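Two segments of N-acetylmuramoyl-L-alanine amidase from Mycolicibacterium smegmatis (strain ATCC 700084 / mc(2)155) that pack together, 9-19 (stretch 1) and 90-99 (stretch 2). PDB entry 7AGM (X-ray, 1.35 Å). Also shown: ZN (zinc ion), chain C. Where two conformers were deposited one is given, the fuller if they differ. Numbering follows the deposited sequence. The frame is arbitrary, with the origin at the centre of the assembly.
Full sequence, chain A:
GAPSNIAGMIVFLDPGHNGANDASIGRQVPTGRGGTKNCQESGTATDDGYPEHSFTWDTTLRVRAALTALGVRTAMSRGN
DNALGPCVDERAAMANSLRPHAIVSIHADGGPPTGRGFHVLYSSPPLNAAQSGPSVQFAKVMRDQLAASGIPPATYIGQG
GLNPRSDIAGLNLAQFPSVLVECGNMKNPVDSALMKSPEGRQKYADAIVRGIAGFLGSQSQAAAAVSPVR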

# COMPACT_ATOMS: atom_id res chain seq x y z
N MET A 9 -9.08 -4.17 16.55
CA MET A 9 -9.46 -3.76 15.21
C MET A 9 -8.64 -4.54 14.18
O MET A 9 -7.61 -5.13 14.50
N ILE A 10 -9.14 -4.57 12.94
CA ILE A 10 -8.65 -5.48 11.91
C ILE A 10 -8.05 -4.68 10.76
O ILE A 10 -8.71 -3.81 10.19
N VAL A 11 -6.80 -5.00 10.41
CA VAL A 11 -6.10 -4.37 9.30
C VAL A 11 -5.69 -5.46 8.31
O VAL A 11 -5.04 -6.44 8.70
N PHE A 12 -6.05 -5.27 7.04
CA PHE A 12 -5.57 -6.14 5.97
C PHE A 12 -4.38 -5.46 5.29
O PHE A 12 -4.48 -4.30 4.86
N LEU A 13 -3.26 -6.19 5.22
CA LEU A 13 -2.01 -5.68 4.67
C LEU A 13 -1.72 -6.37 3.34
O LEU A 13 -1.77 -7.60 3.26
N ASP A 14 -1.39 -5.58 2.32
CA ASP A 14 -1.15 -6.09 0.97
C ASP A 14 0.21 -5.63 0.47
O ASP A 14 0.35 -4.54 -0.11
N PRO A 15 1.25 -6.44 0.65
CA PRO A 15 2.55 -6.12 0.03
C PRO A 15 2.47 -6.35 -1.47
O PRO A 15 2.24 -7.48 -1.93
N GLY A 16 2.63 -5.27 -2.23
CA GLY A 16 2.37 -5.33 -3.66
C GLY A 16 3.25 -6.34 -4.37
O GLY A 16 4.41 -6.57 -4.00
N HIS A 17 2.66 -6.97 -5.39
CA HIS A 17 3.32 -7.84 -6.36
C HIS A 17 3.64 -9.21 -5.78
O HIS A 17 3.26 -9.49 -4.64
N ASN A 18 4.29 -10.08 -6.56
CA ASN A 18 4.60 -11.44 -6.15
C ASN A 18 6.11 -11.64 -6.13
O ASN A 18 6.84 -10.99 -6.87
N GLY A 19 6.55 -12.60 -5.31
CA GLY A 19 7.95 -12.98 -5.30
C GLY A 19 8.38 -13.77 -6.52
O GLY A 19 9.58 -13.88 -6.78
N GLU A 90 -8.35 -10.49 -6.75
CA GLU A 90 -8.36 -11.42 -5.62
C GLU A 90 -7.88 -10.75 -4.34
O GLU A 90 -8.39 -11.03 -3.25
N ARG A 91 -6.88 -9.86 -4.43
CA ARG A 91 -6.42 -9.16 -3.23
C ARG A 91 -7.52 -8.27 -2.66
O ARG A 91 -7.67 -8.16 -1.43
N ALA A 92 -8.32 -7.63 -3.52
CA ALA A 92 -9.47 -6.88 -3.01
C ALA A 92 -10.52 -7.81 -2.40
O ALA A 92 -11.07 -7.51 -1.34
N ALA A 93 -10.77 -8.96 -3.04
CA ALA A 93 -11.74 -9.91 -2.50
C ALA A 93 -11.30 -10.45 -1.14
O ALA A 93 -12.12 -10.59 -0.22
N MET A 94 -10.01 -10.75 -0.98
CA MET A 94 -9.49 -11.19 0.31
C MET A 94 -9.70 -10.12 1.37
O MET A 94 -10.13 -10.42 2.50
N ALA A 95 -9.43 -8.86 1.03
CA ALA A 95 -9.65 -7.78 1.99
C ALA A 95 -11.12 -7.69 2.36
O ALA A 95 -11.47 -7.62 3.54
N ASN A 96 -12.00 -7.72 1.36
CA ASN A 96 -13.43 -7.56 1.62
C ASN A 96 -13.99 -8.70 2.46
O ASN A 96 -14.87 -8.49 3.30
N SER A 97 -13.49 -9.93 2.24
CA SER A 97 -13.95 -11.08 3.03
C SER A 97 -13.69 -10.89 4.51
O SER A 97 -14.38 -11.49 5.35
N LEU A 98 -12.71 -10.08 4.86
CA LEU A 98 -12.35 -9.86 6.25
C LEU A 98 -13.13 -8.72 6.88
O LEU A 98 -13.08 -8.57 8.11
N ARG A 99 -13.87 -7.94 6.09
CA ARG A 99 -14.60 -6.76 6.55
C ARG A 99 -13.73 -5.95 7.51
O ARG A 99 -14.13 -5.68 8.65

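The strand 10-15 lies almost antiparallel to the helix 90-98, at 170°, with 9.0 Å between the axes at closest approach. The alternation of the strand decides what faces the helix: Ile-10, Phe-12 and Asp-14 point toward it, while Val-11 points away. Arg-91 from the helix and Phe-12 from the strand cover the most surface, followed by Leu-98.

Phe-12 stands where the backbones come close, its CA 5.9 Å from the CA of Ala-95. With chi1 t and chi2 at 81°, its ring is met by residues drawn from two turns of the helix. Ala-95 supplies a single methyl over one face of the ring: Ala-95 CB is 4.0 Å from the ring centroid, a CH-pi contact, and 3.6 Å from Phe-12 CD2. The small residue thus sits at the point of close approach and the large one fills the space beside it. Met-94, with chi1 m, sets its CB 3.7 Å from Phe-12 CZ, and Leu-98 CD2 meets the ring edge at 4.1 Å from Phe-12 CD1.

Leu-98 points toward the strand in the t, p rotamer, and the same CD2 lies 3.6 Å from CG2 of Ile-10, whose rotamer is m, t. One methyl therefore links two successive inward residues of the strand and extends the apolar patch to its beginning.

At the other end the chemistry turns polar. The CA-to-CB bond of Arg-91 points sideways, but the chain extends through m, t, t torsions and brings its guanidinium to the end of the strand and the loop beyond. All four acceptors lie near the plane of that group, where its N-H bonds point. NH1 of Arg-91 donates to Asp-14 OD1 at 2.7 Å, a salt bridge, and to Pro-15 O at 2.9 Å; NH2 of Arg-91 donates to His-17 O at 2.9 Å and makes a weak bond to Asn-18 OD1 at 2.8 Å. Asp-14, chi1 t, provides the charge partner for this buried arginine, while Pro-15 at the end of the strand and His-17 in the loop each provide a backbone carbonyl.

This grip on the loop adjoins the metal site. The CA-to-CB bond of His-17 points away from the helix, chi1 m, and its NE2 binds the zinc at 2.1 Å, alongside three waters and two atoms from elsewhere in the structure. The rule is a division along the contact: apolar packing fills the first part of the strand, and one long arginine ties the helix to the strand's end and to the metal-binding loop.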

# COMPACT_ATOMS: atom_id res chain seq x y z
CB MET A 9 -9.31 -2.25 15.05
CG MET A 9 -10.26 -1.47 15.97
SD MET A 9 -10.12 0.32 15.84
CE MET A 9 -11.18 0.68 14.44
CB ILE A 10 -9.79 -6.38 11.39
CG1 ILE A 10 -10.45 -7.13 12.54
CG2 ILE A 10 -9.26 -7.32 10.33
CD1 ILE A 10 -11.81 -7.68 12.17
CB VAL A 11 -4.86 -3.59 9.77
CG1 VAL A 11 -4.08 -3.03 8.58
CG2 VAL A 11 -5.26 -2.49 10.76
CB PHE A 12 -6.68 -6.39 4.95
CG PHE A 12 -6.30 -7.38 3.88
CD1 PHE A 12 -6.37 -8.76 4.12
CD2 PHE A 12 -5.87 -6.96 2.63
CE1 PHE A 12 -6.02 -9.68 3.14
CE2 PHE A 12 -5.53 -7.87 1.64
CZ PHE A 12 -5.60 -9.24 1.90
CB LEU A 13 -0.85 -5.93 5.64
CG LEU A 13 -0.96 -5.18 6.98
CD1 LEU A 13 0.09 -5.71 7.95
CD2 LEU A 13 -0.82 -3.67 6.77
CB ASP A 14 -2.26 -5.64 0.02
CG ASP A 14 -1.94 -5.95 -1.43
OD1 ASP A 14 -1.36 -7.02 -1.70
OD2 ASP A 14 -2.28 -5.12 -2.30
CB PRO A 15 3.53 -7.09 0.72
CG PRO A 15 2.68 -8.22 1.23
CD PRO A 15 1.27 -7.70 1.42
CB HIS A 17 4.53 -7.15 -7.01
CG HIS A 17 4.19 -5.78 -7.51
ND1 HIS A 17 3.54 -5.58 -8.71
CD2 HIS A 17 4.35 -4.56 -6.95
CE1 HIS A 17 3.34 -4.28 -8.88
NE2 HIS A 17 3.82 -3.64 -7.83
CB ASN A 18 4.07 -12.49 -7.14
CG ASN A 18 2.61 -12.30 -7.50
OD1 ASN A 18 1.78 -11.95 -6.66
ND2 ASN A 18 2.29 -12.56 -8.76
CB GLU A 90 -7.52 -12.65 -5.95
CG GLU A 90 -8.09 -13.50 -7.08
CD GLU A 90 -7.20 -14.68 -7.50
OE1 GLU A 90 -5.96 -14.60 -7.35
OE2 GLU A 90 -7.75 -15.69 -7.98
CB ARG A 91 -5.15 -8.37 -3.54
CG ARG A 91 -3.97 -9.26 -3.93
CD ARG A 91 -2.78 -8.45 -4.39
NE ARG A 91 -1.71 -9.33 -4.86
CZ ARG A 91 -0.44 -9.30 -4.45
NH1 ARG A 91 -0.04 -8.41 -3.55
NH2 ARG A 91 0.43 -10.16 -4.96
CB ALA A 92 -10.09 -6.00 -4.10
CB ALA A 93 -11.97 -11.05 -3.49
CB MET A 94 -8.01 -11.52 0.20
CG MET A 94 -7.70 -12.73 -0.65
SD MET A 94 -5.91 -12.87 -0.91
CE MET A 94 -5.37 -13.41 0.71
CB ALA A 95 -9.18 -6.45 1.39
CB ASN A 96 -14.20 -7.43 0.30
CG ASN A 96 -13.98 -6.08 -0.38
OD1 ASN A 96 -13.72 -5.08 0.28
ND2 ASN A 96 -14.06 -6.06 -1.71
CB SER A 97 -13.25 -12.36 2.57
OG SER A 97 -13.55 -12.66 1.22
CB LEU A 98 -10.84 -9.61 6.33
CG LEU A 98 -10.16 -9.59 7.69
CD1 LEU A 98 -10.44 -10.89 8.45
CD2 LEU A 98 -8.67 -9.39 7.49
CB ARG A 99 -15.93 -7.14 7.19
CG ARG A 99 -16.72 -8.19 6.41
CD ARG A 99 -18.09 -8.43 7.02
NE ARG A 99 -18.90 -7.23 6.87
CZ ARG A 99 -19.75 -7.01 5.86
NH1 ARG A 99 -19.94 -7.94 4.93
NH2 ARG A 99 -20.41 -5.87 5.80
ZN ZN C . 3.66 -1.62 -7.24
O HOH W 1 4.33 -1.29 -9.25
O HOH W 2 1.99 -1.26 -8.67
O HOH W 3 4.06 0.39 -7.58